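Alpha/beta fold hydrolase (Pseudomonas aeruginosa, PDB 6I8W) hydrolyses membrane phospholipids as a membrane-bound phospholipase A that acts as a virulence factor in this bacterium. Local coordinates at residues Ser44-Asp48 with Asn121-Ile126; Ile52-Gly58 with Tyr89-Asp95. All coordinates share one frame. Numbering follows the deposited sequence.

Contact 1: Ser44-Asp48 with Asn121-Ile126; sequences SVQVD and NFAAAI. With CO2 (carbon dioxide), chain F.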
ATOM      1  N   SER A  44     -11.672   0.204 -13.069  1.00 35.57           N
ATOM      2  CA  SER A  44     -11.010  -1.084 -13.149  0.92 40.96           C
ATOM      3  C   SER A  44     -10.580  -1.353 -14.578  1.00 40.04           C
ATOM      4  O   SER A  44     -11.129  -0.791 -15.526  1.00 37.33           O
ATOM      5  CB  SER A  44     -11.916  -2.204 -12.642  0.92 45.68           C
ATOM      6  OG  SER A  44     -12.941  -2.480 -13.566  0.92 47.03           O
ATOM      7  N   VAL A  45      -9.550  -2.182 -14.720  1.00 37.55           N
ATOM      8  CA  VAL A  45      -9.069  -2.570 -16.033  1.00 39.39           C
ATOM      9  C   VAL A  45      -8.551  -4.002 -15.950  1.00 35.51           C
ATOM     10  O   VAL A  45      -7.974  -4.411 -14.936  1.00 36.32           O
ATOM     11  CB  VAL A  45      -7.967  -1.592 -16.546  1.00 42.55           C
ATOM     12  CG1 VAL A  45      -6.781  -1.566 -15.610  1.00 38.95           C
ATOM     13  CG2 VAL A  45      -7.538  -1.959 -17.977  1.00 42.53           C
ATOM     14  N   GLN A  46      -8.774  -4.765 -17.008  1.00 37.01           N
ATOM     15  CA  GLN A  46      -8.278  -6.132 -17.099  1.00 37.79           C
ATOM     16  C   GLN A  46      -6.847  -6.148 -17.616  1.00 38.81           C
ATOM     17  O   GLN A  46      -6.562  -5.634 -18.703  1.00 40.79           O
ATOM     18  CB  GLN A  46      -9.170  -6.972 -18.027  1.00 39.71           C
ATOM     19  CG  GLN A  46     -10.613  -7.095 -17.541  1.00 49.18           C
ATOM     20  CD  GLN A  46     -11.542  -7.644 -18.616  1.00 58.77           C
ATOM     21  OE1 GLN A  46     -11.186  -7.696 -19.791  1.00 51.38           O
ATOM     22  NE2 GLN A  46     -12.738  -8.056 -18.213  1.00 67.64           N
ATOM     23  N   VAL A  47      -5.964  -6.775 -16.847  1.00 37.99           N
ATOM     24  CA  VAL A  47      -4.550  -6.885 -17.187  1.00 36.82           C
ATOM     25  C   VAL A  47      -4.161  -8.351 -17.070  1.00 38.65           C
ATOM     26  O   VAL A  47      -4.259  -8.916 -15.977  1.00 37.50           O
ATOM     27  CB  VAL A  47      -3.670  -6.015 -16.247  1.00 35.17           C
ATOM     28  CG1 VAL A  47      -2.225  -6.118 -16.663  1.00 36.93           C
ATOM     29  CG2 VAL A  47      -4.163  -4.563 -16.241  1.00 34.30           C
ATOM     30  N   ASP A  48      -3.759  -8.954 -18.195  1.00 39.07           N
ATOM     31  CA  ASP A  48      -3.536 -10.399 -18.291  1.00 40.37           C
ATOM     32  C   ASP A  48      -4.733 -11.146 -17.697  1.00 50.81           C
ATOM     33  O   ASP A  48      -4.578 -12.126 -16.948  1.00 41.40           O
ATOM     34  CB  ASP A  48      -2.231 -10.853 -17.626  1.00 47.41           C
ATOM     35  CG  ASP A  48      -0.989 -10.376 -18.370  1.00 54.34           C
ATOM     36  OD1 ASP A  48      -0.971 -10.413 -19.619  1.00 53.15           O
ATOM     37  OD2 ASP A  48      -0.003 -10.014 -17.704  1.00 65.17           O
ATOM     38  N   ASN A 121       2.589  -3.752 -16.840  1.00 38.05           N
ATOM     39  CA  ASN A 121       1.514  -4.052 -17.781  1.00 36.62           C
ATOM     40  C   ASN A 121       0.268  -3.191 -17.502  1.00 38.37           C
ATOM     41  O   ASN A 121      -0.445  -2.794 -18.428  1.00 34.17           O
ATOM     42  CB  ASN A 121       1.131  -5.540 -17.716  1.00 36.42           C
ATOM     43  CG  ASN A 121       2.226  -6.458 -18.238  1.00 50.89           C
ATOM     44  OD1 ASN A 121       3.115  -6.030 -18.966  1.00 48.94           O
ATOM     45  ND2 ASN A 121       2.164  -7.734 -17.856  1.00 52.56           N
ATOM     46  N   PHE A 122       0.006  -2.930 -16.228  1.00 32.01           N
ATOM     47  CA  PHE A 122      -1.098  -2.053 -15.827  1.00 37.34           C
ATOM     48  C   PHE A 122      -0.886  -0.611 -16.319  1.00 35.21           C
ATOM     49  O   PHE A 122      -1.808   0.023 -16.820  1.00 35.92           O
ATOM     50  CB  PHE A 122      -1.275  -2.073 -14.300  1.00 31.71           C
ATOM     51  CG  PHE A 122      -2.158  -0.951 -13.756  1.00 29.94           C
ATOM     52  CD1 PHE A 122      -3.546  -1.060 -13.761  1.00 30.86           C
ATOM     53  CD2 PHE A 122      -1.591   0.192 -13.212  1.00 27.46           C
ATOM     54  CE1 PHE A 122      -4.352  -0.029 -13.237  1.00 29.16           C
ATOM     55  CE2 PHE A 122      -2.390   1.226 -12.696  1.00 29.52           C
ATOM     56  CZ  PHE A 122      -3.760   1.114 -12.712  1.00 30.40           C
ATOM     57  N   ALA A 123       0.324  -0.091 -16.164  1.00 33.01           N
ATOM     58  CA  ALA A 123       0.602   1.261 -16.634  1.00 35.54           C
ATOM     59  C   ALA A 123       0.333   1.355 -18.142  1.00 40.25           C
ATOM     60  O   ALA A 123      -0.316   2.297 -18.600  1.00 36.22           O
ATOM     61  CB  ALA A 123       2.047   1.672 -16.303  1.00 37.52           C
ATOM     62  N   ALA A 124       0.784   0.361 -18.907  1.00 37.89           N
ATOM     63  CA  ALA A 124       0.507   0.340 -20.339  1.00 38.47           C
ATOM     64  C   ALA A 124      -0.996   0.262 -20.606  1.00 42.28           C
ATOM     65  O   ALA A 124      -1.507   0.892 -21.537  1.00 40.19           O
ATOM     66  CB  ALA A 124       1.242  -0.837 -21.027  1.00 40.90           C
ATOM     67  N   ALA A 125      -1.704  -0.507 -19.785  1.00 36.18           N
ATOM     68  CA  ALA A 125      -3.127  -0.709 -19.987  1.00 39.47           C
ATOM     69  C   ALA A 125      -3.928   0.583 -19.789  1.00 38.17           C
ATOM     70  O   ALA A 125      -4.970   0.764 -20.421  1.00 37.81           O
ATOM     71  CB  ALA A 125      -3.648  -1.794 -19.040  1.00 37.53           C
ATOM     72  N   ILE A 126      -3.459   1.480 -18.930  1.00 36.12           N
ATOM     73  CA  ILE A 126      -4.173   2.758 -18.772  1.00 41.65           C
ATOM     74  C   ILE A 126      -3.500   3.885 -19.558  1.00 42.74           C
ATOM     75  O   ILE A 126      -3.847   5.058 -19.415  1.00 38.99           O
ATOM     76  CB  ILE A 126      -4.309   3.176 -17.285  1.00 35.34           C
ATOM     77  CG1 ILE A 126      -2.939   3.348 -16.626  1.00 36.04           C
ATOM     78  CG2 ILE A 126      -5.147   2.157 -16.526  1.00 32.05           C
ATOM     79  CD1 ILE A 126      -3.002   4.108 -15.286  1.00 32.46           C
TER
HETATM   80  C   CO2 F 404     -14.264   0.774 -14.560  1.00 71.51           C
HETATM   81  O1  CO2 F 404     -13.661   1.582 -15.080  1.00 58.41           O
HETATM   82  O2  CO2 F 404     -14.865  -0.035 -14.038  1.00 75.86           O
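Val45 and Val47, each losing 60 Å² of surface to Asn121-Ile126, carry this packing of a strand against the last turn of a helix. Both valines direct their CA-to-CB bonds toward the helix, while those of Ser44, before them, and Gln46, between them, lead away, so one face of strand 44-47 is apolar. The CB of Ala125 sits between the two valines, 4.0 Å from Val45 CG2 and 4.0 Å from Val47 CG2. Phe122, its CA-to-CB bond pointing sideways, adds its ring: CE1 lies 3.7 Å from Val45 CG1, and Val47 CG2 meets the ring edge. In the alpha/beta hydrolase fold of this protein, strand 41-47 is an outermost strand of the central sheet and helix 112-125 lies against one sheet face; the axes of the short segments 44-47 and 121-125 approach to 8.7 Å, with 123° between their N-to-C directions. The helix also reaches inward, where Phe122 touches Ile52 of strand 50-57 and Val92 and Leu94 of strand 90-94. Asn121 contributes 43 Å² at the margin. Its CB packs 3.6 Å from Val47 CG1, and its ND2 donates a weak hydrogen bond of 3.1 Å to OD2 of Asp48, just past the strand end.

Contact 2: Ile52-Gly58 with Tyr89-Asp95; sequences IAYLEGG and YHVVALD. With CO2 (carbon dioxide), chain H.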
ATOM      1  N   ILE A  52      -8.023  -5.394 -12.284  1.00 33.84           N
ATOM      2  CA  ILE A  52      -7.277  -4.559 -11.366  1.00 32.33           C
ATOM      3  C   ILE A  52      -8.076  -3.302 -11.059  1.00 37.89           C
ATOM      4  O   ILE A  52      -8.355  -2.512 -11.958  1.00 38.49           O
ATOM      5  CB  ILE A  52      -5.913  -4.214 -11.943  1.00 34.66           C
ATOM      6  CG1 ILE A  52      -5.126  -5.520 -12.180  1.00 35.56           C
ATOM      7  CG2 ILE A  52      -5.175  -3.219 -11.026  1.00 31.33           C
ATOM      8  CD1 ILE A  52      -3.654  -5.297 -12.463  1.00 45.88           C
ATOM      9  N   ALA A  53      -8.468  -3.149  -9.794  1.00 34.52           N
ATOM     10  CA  ALA A  53      -9.174  -1.963  -9.348  1.00 34.72           C
ATOM     11  C   ALA A  53      -8.169  -0.849  -9.086  1.00 32.82           C
ATOM     12  O   ALA A  53      -7.059  -1.102  -8.601  1.00 29.65           O
ATOM     13  CB  ALA A  53     -10.002  -2.256  -8.070  1.00 31.12           C
ATOM     14  N   TYR A  54      -8.545   0.384  -9.400  1.00 28.72           N
ATOM     15  CA  TYR A  54      -7.647   1.491  -9.117  1.00 27.56           C
ATOM     16  C   TYR A  54      -8.394   2.781  -8.902  1.00 34.13           C
ATOM     17  O   TYR A  54      -9.549   2.920  -9.288  1.00 28.51           O
ATOM     18  CB  TYR A  54      -6.605   1.661 -10.240  1.00 31.87           C
ATOM     19  CG  TYR A  54      -7.123   2.053 -11.621  1.00 28.48           C
ATOM     20  CD1 TYR A  54      -7.638   1.098 -12.492  1.00 31.30           C
ATOM     21  CD2 TYR A  54      -7.060   3.380 -12.063  1.00 30.87           C
ATOM     22  CE1 TYR A  54      -8.107   1.444 -13.769  1.00 30.69           C
ATOM     23  CE2 TYR A  54      -7.517   3.738 -13.351  1.00 31.50           C
ATOM     24  CZ  TYR A  54      -8.034   2.767 -14.188  1.00 40.05           C
ATOM     25  OH  TYR A  54      -8.480   3.110 -15.446  1.00 35.89           O
ATOM     26  N   LEU A  55      -7.722   3.708  -8.237  1.00 27.62           N
ATOM     27  CA  LEU A  55      -8.223   5.067  -8.087  1.00 30.14           C
ATOM     28  C   LEU A  55      -7.464   5.967  -9.030  1.00 31.81           C
ATOM     29  O   LEU A  55      -6.269   5.737  -9.297  1.00 29.96           O
ATOM     30  CB  LEU A  55      -8.056   5.561  -6.655  1.00 24.96           C
ATOM     31  CG  LEU A  55      -8.816   4.767  -5.594  1.00 34.17           C
ATOM     32  CD1 LEU A  55      -8.473   5.285  -4.209  1.00 28.68           C
ATOM     33  CD2 LEU A  55     -10.326   4.828  -5.840  1.00 33.65           C
ATOM     34  N   GLU A  56      -8.141   6.998  -9.520  1.00 30.70           N
ATOM     35  CA  GLU A  56      -7.508   7.966 -10.410  1.00 33.74           C
ATOM     36  C   GLU A  56      -8.018   9.387 -10.144  1.00 32.14           C
ATOM     37  O   GLU A  56      -9.197   9.580  -9.832  1.00 30.65           O
ATOM     38  CB  GLU A  56      -7.758   7.572 -11.865  1.00 35.53           C
ATOM     39  CG  GLU A  56      -7.076   8.470 -12.879  1.00 40.64           C
ATOM     40  CD  GLU A  56      -7.437   8.102 -14.307  1.00 50.30           C
ATOM     41  OE1 GLU A  56      -8.462   7.418 -14.501  1.00 49.76           O
ATOM     42  OE2 GLU A  56      -6.705   8.500 -15.230  1.00 52.68           O
ATOM     43  N   GLY A  57      -7.134  10.379 -10.263  1.00 33.52           N
ATOM     44  CA  GLY A  57      -7.529  11.769 -10.061  1.00 34.34           C
ATOM     45  C   GLY A  57      -6.534  12.714 -10.703  1.00 35.70           C
ATOM     46  O   GLY A  57      -5.475  12.285 -11.159  1.00 30.62           O
ATOM     47  N   GLY A  58      -6.877  13.995 -10.756  1.00 34.45           N
ATOM     48  CA  GLY A  58      -6.000  14.980 -11.360  1.00 35.39           C
ATOM     49  C   GLY A  58      -6.142  14.986 -12.869  1.00 42.84           C
ATOM     50  O   GLY A  58      -6.880  14.190 -13.434  1.00 39.86           O
ATOM     51  N   TYR A  89      -0.802  16.793 -10.168  1.00 31.47           N
ATOM     52  CA  TYR A  89      -0.421  15.510 -10.766  1.00 27.96           C
ATOM     53  C   TYR A  89      -1.612  14.676 -11.150  1.00 28.54           C
ATOM     54  O   TYR A  89      -2.707  14.850 -10.619  1.00 33.88           O
ATOM     55  CB  TYR A  89       0.480  14.698  -9.806  1.00 29.32           C
ATOM     56  CG  TYR A  89       1.780  15.398  -9.520  1.00 33.38           C
ATOM     57  CD1 TYR A  89       2.838  15.320 -10.421  1.00 33.02           C
ATOM     58  CD2 TYR A  89       1.946  16.162  -8.370  1.00 29.17           C
ATOM     59  CE1 TYR A  89       4.030  15.992 -10.187  1.00 34.21           C
ATOM     60  CE2 TYR A  89       3.144  16.837  -8.119  1.00 32.21           C
ATOM     61  CZ  TYR A  89       4.181  16.740  -9.031  1.00 31.80           C
ATOM     62  OH  TYR A  89       5.373  17.394  -8.798  1.00 35.34           O
ATOM     63  N   HIS A  90      -1.377  13.771 -12.098  1.00 29.99           N
ATOM     64  CA  HIS A  90      -2.312  12.725 -12.431  1.00 30.00           C
ATOM     65  C   HIS A  90      -2.002  11.561 -11.509  1.00 32.66           C
ATOM     66  O   HIS A  90      -1.012  10.864 -11.702  1.00 36.72           O
ATOM     67  CB  HIS A  90      -2.174  12.341 -13.906  1.00 34.44           C
ATOM     68  CG  HIS A  90      -3.002  11.163 -14.315  1.00 36.88           C
ATOM     69  ND1 HIS A  90      -2.470  10.080 -14.984  1.00 41.27           N
ATOM     70  CD2 HIS A  90      -4.326  10.906 -14.175  1.00 35.49           C
ATOM     71  CE1 HIS A  90      -3.429   9.207 -15.242  1.00 38.03           C
ATOM     72  NE2 HIS A  90      -4.565   9.684 -14.759  1.00 36.72           N
ATOM     73  N   VAL A  91      -2.826  11.367 -10.489  1.00 30.93           N
ATOM     74  CA  VAL A  91      -2.507  10.387  -9.460  1.00 27.08           C
ATOM     75  C   VAL A  91      -3.260   9.085  -9.709  1.00 32.13           C
ATOM     76  O   VAL A  91      -4.471   9.091  -9.971  1.00 28.08           O
ATOM     77  CB  VAL A  91      -2.832  10.916  -8.059  1.00 25.08           C
ATOM     78  CG1 VAL A  91      -2.546   9.839  -6.999  1.00 27.89           C
ATOM     79  CG2 VAL A  91      -2.045  12.240  -7.778  1.00 23.58           C
ATOM     80  N   VAL A  92      -2.525   7.974  -9.667  1.00 28.27           N
ATOM     81  CA  VAL A  92      -3.127   6.646  -9.830  1.00 24.41           C
ATOM     82  C   VAL A  92      -2.684   5.751  -8.669  1.00 27.08           C
ATOM     83  O   VAL A  92      -1.491   5.666  -8.346  1.00 27.14           O
ATOM     84  CB  VAL A  92      -2.743   6.011 -11.179  1.00 30.70           C
ATOM     85  CG1 VAL A  92      -3.339   4.576 -11.327  1.00 26.80           C
ATOM     86  CG2 VAL A  92      -3.176   6.900 -12.336  1.00 32.19           C
ATOM     87  N   ALA A  93      -3.646   5.104  -8.018  1.00 27.96           N
ATOM     88  CA  ALA A  93      -3.327   4.143  -6.967  1.00 26.96           C
ATOM     89  C   ALA A  93      -4.073   2.834  -7.246  1.00 26.63           C
ATOM     90  O   ALA A  93      -5.304   2.820  -7.244  1.00 27.61           O
ATOM     91  CB  ALA A  93      -3.703   4.708  -5.593  1.00 23.37           C
ATOM     92  N   LEU A  94      -3.347   1.746  -7.521  1.00 26.45           N
ATOM     93  CA  LEU A  94      -4.005   0.467  -7.827  1.00 25.47           C
ATOM     94  C   LEU A  94      -4.079  -0.469  -6.616  1.00 27.56           C
ATOM     95  O   LEU A  94      -3.291  -0.348  -5.663  1.00 26.48           O
ATOM     96  CB  LEU A  94      -3.293  -0.276  -8.988  1.00 27.07           C
ATOM     97  CG  LEU A  94      -2.047  -1.118  -8.659  1.00 31.90           C
ATOM     98  CD1 LEU A  94      -1.600  -1.955  -9.877  1.00 32.07           C
ATOM     99  CD2 LEU A  94      -0.892  -0.241  -8.157  1.00 32.72           C
ATOM    100  N   ASP A  95      -5.042  -1.392  -6.665  1.00 25.88           N
ATOM    101  CA  ASP A  95      -5.026  -2.571  -5.823  1.00 28.44           C
ATOM    102  C   ASP A  95      -4.196  -3.625  -6.531  1.00 31.70           C
ATOM    103  O   ASP A  95      -4.563  -4.073  -7.623  1.00 31.22           O
ATOM    104  CB  ASP A  95      -6.437  -3.127  -5.570  1.00 27.13           C
ATOM    105  CG  ASP A  95      -7.257  -2.253  -4.638  1.00 33.49           C
ATOM    106  OD1 ASP A  95      -6.652  -1.517  -3.835  1.00 30.34           O
ATOM    107  OD2 ASP A  95      -8.503  -2.337  -4.700  1.00 34.38           O
TER
HETATM  108  C   CO2 H 406       8.041  17.067 -11.112  1.00 63.60           C
HETATM  109  O1  CO2 H 406       8.971  16.429 -11.120  1.00 56.62           O
HETATM  110  O2  CO2 H 406       7.113  17.692 -11.086  1.00 49.69           O
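Strands 50-57 and 90-94 are antiparallel neighbours in the central sheet of the alpha/beta hydrolase fold, with Ile52-Gly58 and Tyr89-Asp95 burying 535 Å² between them. Two hydrogen-bonded pairs satisfy their amides and carbonyls mutually: Leu55 N to Ala93 O is 2.8 Å and Ala93 N to Leu55 O 3.0 Å, while Gly57 N to Val91 O is 3.0 Å and Val91 N to Gly57 O 2.9 Å. Asp95 N extends the ladder to Ala53 O at 2.8 Å. In the non-hydrogen-bonded pairs Tyr54-Leu94 and Glu56-Val92, the backbones of Tyr54 and Glu56 turn the other way and hydrogen-bond to His43 and Ser41 of strand 41-47. Side chains add one striking link: His90 NE2 donates to Glu56 OE2 at only 2.5 Å, a very short His-carboxylate bond, and His90 ND1 is engaged by Thr64 OG1. Asp95 OD2 forms a salt bridge with Lys75 and also accepts from Asp101 N. At the opposite end, Tyr89 OH donates to O2 of a bound carbon dioxide at 2.9 Å and pairs with Gln301 NE2. Gly58, at a phi of 81°, brings its CA within 3.4 Å of Tyr89 O, and an ideal CB there would clash at 1.9 Å from that oxygen.

In the fold
The centres of contacts 1 and 2 lie 12 Å apart, and both belong to the same end of the central sheet. Strands 41-47 and 50-57, consecutive in the chain, are stitched together by a probable hydrogen bond from Ile52 N to Val45 O at 2.8 Å. Tyr54 joins the two contacts: its ring meets that of Phe122 edge-to-face, with Phe122 CE1 3.6 Å from Tyr54 CD1, and its OH lies 3.6 Å from Ile126 CG2. Helix 112-125 thus lies on the sheet face of Tyr54, Val92 and Leu94. Leu55 points to the other face, its side chain about 8 Å from a bound myristic acid. Ser44 (contact 1) and Tyr89 (contact 2) each touch a different carbon dioxide.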